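Local coordinates for protein putative NAD-dependent epimerase/dehydratase (Bacillus halodurans, PDB 3E8X) that binds NADP and is probably a short-chain dehydrogenase/reductase-type epimerase or dehydratase, although its reaction and substrate are not known, at residues 181-195 and 217-230. Sequence-based numbering, arbitrary orientation. Where two conformers were deposited one is given.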
# COMPACT_ATOMS: atom_id res chain seq x y z
N LYS A 181 12.53 -8.09 29.81
CA LYS A 181 11.27 -8.76 30.19
C LYS A 181 10.14 -8.12 29.41
O LYS A 181 10.05 -6.88 29.32
CB LYS A 181 10.98 -8.68 31.70
CG LYS A 181 11.97 -9.44 32.62
CD LYS A 181 11.63 -9.26 34.14
CE LYS A 181 12.51 -10.17 35.05
NZ LYS A 181 12.08 -10.40 36.52
N VAL A 182 9.32 -8.98 28.80
CA VAL A 182 8.27 -8.57 27.87
C VAL A 182 6.94 -9.30 28.15
O VAL A 182 6.87 -10.20 29.02
CB VAL A 182 8.71 -8.71 26.38
CG1 VAL A 182 9.97 -7.83 26.04
CG2 VAL A 182 8.94 -10.19 25.94
N THR A 183 5.88 -8.87 27.45
CA THR A 183 4.62 -9.61 27.33
C THR A 183 4.30 -9.67 25.85
O THR A 183 4.52 -8.70 25.13
CB THR A 183 3.39 -8.89 27.99
OG1 THR A 183 3.79 -8.32 29.22
CG2 THR A 183 2.26 -9.89 28.29
N VAL A 184 3.73 -10.79 25.39
CA VAL A 184 3.30 -10.91 23.99
C VAL A 184 1.81 -11.30 23.90
O VAL A 184 1.23 -11.79 24.87
CB VAL A 184 4.17 -11.94 23.23
CG1 VAL A 184 5.65 -11.45 23.09
CG2 VAL A 184 4.07 -13.35 23.93
N SER A 185 1.21 -11.05 22.73
CA SER A 185 -0.15 -11.42 22.40
C SER A 185 -0.27 -11.44 20.88
O SER A 185 0.46 -10.72 20.18
CB SER A 185 -1.13 -10.40 22.95
OG SER A 185 -2.46 -10.73 22.59
N PRO A 186 -1.14 -12.32 20.33
CA PRO A 186 -1.47 -12.15 18.92
C PRO A 186 -2.03 -10.77 18.64
O PRO A 186 -1.86 -10.24 17.56
CB PRO A 186 -2.54 -13.21 18.65
CG PRO A 186 -2.73 -13.95 19.91
CD PRO A 186 -1.77 -13.50 20.93
N HIS A 187 -2.77 -10.25 19.62
CA HIS A 187 -3.35 -8.97 19.55
C HIS A 187 -3.91 -8.53 20.91
O HIS A 187 -4.88 -9.10 21.40
CB HIS A 187 -4.46 -8.97 18.49
CG HIS A 187 -5.17 -7.66 18.37
ND1 HIS A 187 -4.51 -6.47 18.19
CD2 HIS A 187 -6.49 -7.35 18.43
CE1 HIS A 187 -5.39 -5.49 18.12
NE2 HIS A 187 -6.60 -5.99 18.25
N PHE A 188 -3.32 -7.50 21.50
CA PHE A 188 -3.81 -7.00 22.77
C PHE A 188 -5.10 -6.22 22.55
O PHE A 188 -5.25 -5.49 21.55
CB PHE A 188 -2.79 -6.05 23.37
CG PHE A 188 -1.52 -6.69 23.83
CD1 PHE A 188 -1.49 -7.43 25.00
CD2 PHE A 188 -0.33 -6.48 23.13
CE1 PHE A 188 -0.31 -8.00 25.44
CE2 PHE A 188 0.85 -7.06 23.57
CZ PHE A 188 0.86 -7.81 24.71
N SER A 189 -6.04 -6.39 23.47
CA SER A 189 -7.32 -5.67 23.44
C SER A 189 -7.15 -4.25 23.90
O SER A 189 -7.99 -3.42 23.59
CB SER A 189 -8.35 -6.36 24.31
OG SER A 189 -7.78 -6.60 25.58
N GLU A 190 -6.09 -3.96 24.63
CA GLU A 190 -5.63 -2.59 24.84
C GLU A 190 -4.11 -2.51 25.01
O GLU A 190 -3.46 -3.49 25.36
CB GLU A 190 -6.33 -1.97 26.03
CG GLU A 190 -5.92 -2.59 27.36
CD GLU A 190 -6.71 -2.02 28.51
OE1 GLU A 190 -7.44 -1.00 28.32
OE2 GLU A 190 -6.59 -2.59 29.62
N ILE A 191 -3.56 -1.33 24.74
CA ILE A 191 -2.14 -1.06 24.87
C ILE A 191 -2.00 -0.01 25.96
O ILE A 191 -2.46 1.12 25.79
CB ILE A 191 -1.54 -0.50 23.54
CG1 ILE A 191 -1.75 -1.48 22.38
CG2 ILE A 191 -0.06 -0.11 23.70
CD1 ILE A 191 -0.99 -2.79 22.48
N THR A 192 -1.40 -0.38 27.08
CA THR A 192 -1.27 0.52 28.24
C THR A 192 0.20 0.62 28.69
O THR A 192 0.51 1.14 29.76
CB THR A 192 -2.11 -0.02 29.41
OG1 THR A 192 -1.72 -1.38 29.64
CG2 THR A 192 -3.61 0.04 29.08
N ARG A 193 1.08 0.13 27.83
CA ARG A 193 2.50 0.10 28.12
C ARG A 193 3.31 0.39 26.85
O ARG A 193 2.76 0.41 25.74
CB ARG A 193 2.90 -1.26 28.73
CG ARG A 193 2.45 -1.45 30.20
CD ARG A 193 3.28 -2.51 30.98
NE ARG A 193 4.70 -2.16 31.16
CZ ARG A 193 5.53 -2.73 32.04
NH1 ARG A 193 5.10 -3.68 32.87
NH2 ARG A 193 6.80 -2.34 32.09
N SER A 194 4.59 0.62 27.06
CA SER A 194 5.61 0.87 26.04
C SER A 194 6.55 -0.31 25.94
O SER A 194 6.45 -1.26 26.72
CB SER A 194 6.44 2.09 26.47
OG SER A 194 6.07 3.24 25.77
N ILE A 195 7.51 -0.25 25.01
CA ILE A 195 8.61 -1.20 25.02
C ILE A 195 9.89 -0.44 24.66
O ILE A 195 9.88 0.41 23.78
CB ILE A 195 8.38 -2.47 24.07
CG1 ILE A 195 9.53 -3.49 24.25
CG2 ILE A 195 8.15 -2.08 22.54
CD1 ILE A 195 9.22 -4.88 23.69
N THR A 217 2.83 -13.87 13.79
CA THR A 217 2.67 -12.44 13.94
C THR A 217 2.28 -12.19 15.39
O THR A 217 1.29 -12.77 15.87
CB THR A 217 1.58 -11.84 12.97
OG1 THR A 217 1.93 -12.14 11.62
CG2 THR A 217 1.34 -10.29 13.19
N PHE A 218 3.00 -11.31 16.08
CA PHE A 218 2.65 -11.00 17.48
C PHE A 218 2.99 -9.57 17.84
O PHE A 218 3.93 -8.97 17.31
CB PHE A 218 3.32 -12.02 18.48
CG PHE A 218 4.82 -11.93 18.54
CD1 PHE A 218 5.44 -11.13 19.48
CD2 PHE A 218 5.60 -12.55 17.57
CE1 PHE A 218 6.84 -11.00 19.50
CE2 PHE A 218 6.97 -12.41 17.57
CZ PHE A 218 7.59 -11.65 18.54
N GLU A 219 2.24 -9.08 18.82
CA GLU A 219 2.50 -7.78 19.45
C GLU A 219 3.36 -7.96 20.73
O GLU A 219 3.27 -8.99 21.39
CB GLU A 219 1.19 -7.05 19.74
CG GLU A 219 0.38 -6.79 18.46
CD GLU A 219 -1.04 -6.26 18.70
OE1 GLU A 219 -1.37 -5.88 19.86
OE2 GLU A 219 -1.83 -6.26 17.71
N VAL A 220 4.23 -6.99 21.01
CA VAL A 220 5.18 -7.10 22.13
C VAL A 220 5.30 -5.79 22.90
O VAL A 220 5.50 -4.73 22.29
CB VAL A 220 6.55 -7.72 21.68
CG1 VAL A 220 7.30 -6.87 20.62
CG2 VAL A 220 7.40 -8.09 22.93
N LEU A 221 5.09 -5.88 24.23
CA LEU A 221 5.26 -4.78 25.18
C LEU A 221 6.31 -5.16 26.22
O LEU A 221 6.68 -6.33 26.33
CB LEU A 221 3.91 -4.47 25.87
CG LEU A 221 2.72 -4.14 24.93
CD1 LEU A 221 1.40 -3.95 25.68
CD2 LEU A 221 3.03 -2.92 24.04
N ASN A 222 6.82 -4.19 26.99
CA ASN A 222 7.57 -4.58 28.20
C ASN A 222 6.56 -5.16 29.17
O ASN A 222 5.40 -4.78 29.17
CB ASN A 222 8.37 -3.42 28.86
CG ASN A 222 9.76 -3.18 28.21
OD1 ASN A 222 10.01 -2.08 27.76
ND2 ASN A 222 10.66 -4.19 28.20
N GLY A 223 7.03 -6.08 29.99
CA GLY A 223 6.19 -6.84 30.91
C GLY A 223 7.07 -7.61 31.89
O GLY A 223 8.14 -7.11 32.30
N ASP A 224 6.69 -8.84 32.20
CA ASP A 224 7.31 -9.56 33.30
C ASP A 224 8.01 -10.86 32.95
O ASP A 224 8.64 -11.47 33.80
CB ASP A 224 6.24 -9.83 34.33
CG ASP A 224 5.82 -8.55 35.06
OD1 ASP A 224 6.66 -7.63 35.24
OD2 ASP A 224 4.63 -8.46 35.46
N THR A 225 7.93 -11.29 31.70
CA THR A 225 8.44 -12.57 31.33
C THR A 225 9.78 -12.38 30.61
O THR A 225 9.88 -11.60 29.67
CB THR A 225 7.48 -13.31 30.40
OG1 THR A 225 6.16 -13.28 30.94
CG2 THR A 225 7.93 -14.75 30.15
N PRO A 226 10.81 -13.11 31.05
CA PRO A 226 12.08 -13.04 30.33
C PRO A 226 11.94 -13.35 28.82
O PRO A 226 11.24 -14.28 28.45
CB PRO A 226 12.94 -14.07 31.06
CG PRO A 226 12.39 -14.08 32.47
CD PRO A 226 10.89 -13.97 32.25
N ILE A 227 12.64 -12.59 27.99
CA ILE A 227 12.56 -12.68 26.53
C ILE A 227 12.81 -14.10 25.96
O ILE A 227 12.14 -14.52 25.07
CB ILE A 227 13.53 -11.61 25.86
CG1 ILE A 227 12.95 -10.19 26.02
CG2 ILE A 227 13.78 -11.96 24.35
CD1 ILE A 227 13.94 -9.04 25.86
N ALA A 228 13.80 -14.82 26.48
CA ALA A 228 14.09 -16.20 26.04
C ALA A 228 12.88 -17.11 26.24
O ALA A 228 12.53 -17.86 25.35
CB ALA A 228 15.32 -16.77 26.78
N LYS A 229 12.24 -17.01 27.40
CA LYS A 229 11.06 -17.80 27.71
C LYS A 229 9.83 -17.43 26.86
O LYS A 229 9.06 -18.30 26.43
CB LYS A 229 10.78 -17.71 29.21
CG LYS A 229 9.57 -18.46 29.65
CD LYS A 229 9.43 -18.44 31.15
CE LYS A 229 8.16 -19.06 31.57
NZ LYS A 229 7.92 -18.78 32.99
N VAL A 230 9.64 -16.15 26.60
CA VAL A 230 8.54 -15.70 25.74
C VAL A 230 8.70 -16.32 24.35
O VAL A 230 7.72 -16.79 23.77
CB VAL A 230 8.46 -14.12 25.68
CG1 VAL A 230 7.77 -13.69 24.50
CG2 VAL A 230 7.74 -13.54 26.96
O HOH W 1 -1.14 -8.17 15.90
O HOH W 2 -1.47 -12.12 15.29
O HOH W 3 -3.26 -4.25 20.20
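E219 reaches across to H187 and F188, where strand 181-185 runs antiparallel to strand 217-223 at an edge of the NADP-binding Rossmann-type sheet. E219 CG lies anti to the carbonyl carbon (chi1 -60°) and the chain runs extended beyond it, carrying the carboxylate across. H187 ND1 donates to E219 OE2 at 2.7 Å, nearly straight and in the imidazole plane. It meets the syn side of the carboxylate, with the two planes 85° apart. The backbone N of F188 donates to E219 OE1 at 3.0 Å, from above the carboxylate plane. A water bridges E219 OE2 and P186 O. With E219 replaced by an alanine, H187 ND1 and F188 N would probably lose their acceptors, leaving the turn after S185 freer to move. S185 OG accepts from H187 N in an ST turn.

The F188 ring is sandwiched. S185 CB lies over one face and L221 CD1 over the other, a CH-pi contact 4.0 Å from the ring centroid. On the sheet face away from T183, L221 and E219, V184 packs on V220, F218 and V230. V184 CG1 and V230 CG1 are tight at 3.4 Å. V182 CG1 and CG2 meet I227 and V230, seating helix 227-232 on the strand.

Backbone bonds pair T183 with L221 and S185 with E219. S194 O accepts from N222 N, tying in the returning loop. N222 ND2 also bonds D199 OD2, and N222 OD1 the backbone N of T196. ND2 donates to K181 O at 3.0 Å and 176°, while G223 N reaches the same oxygen from the opposite face of the carbonyl plane.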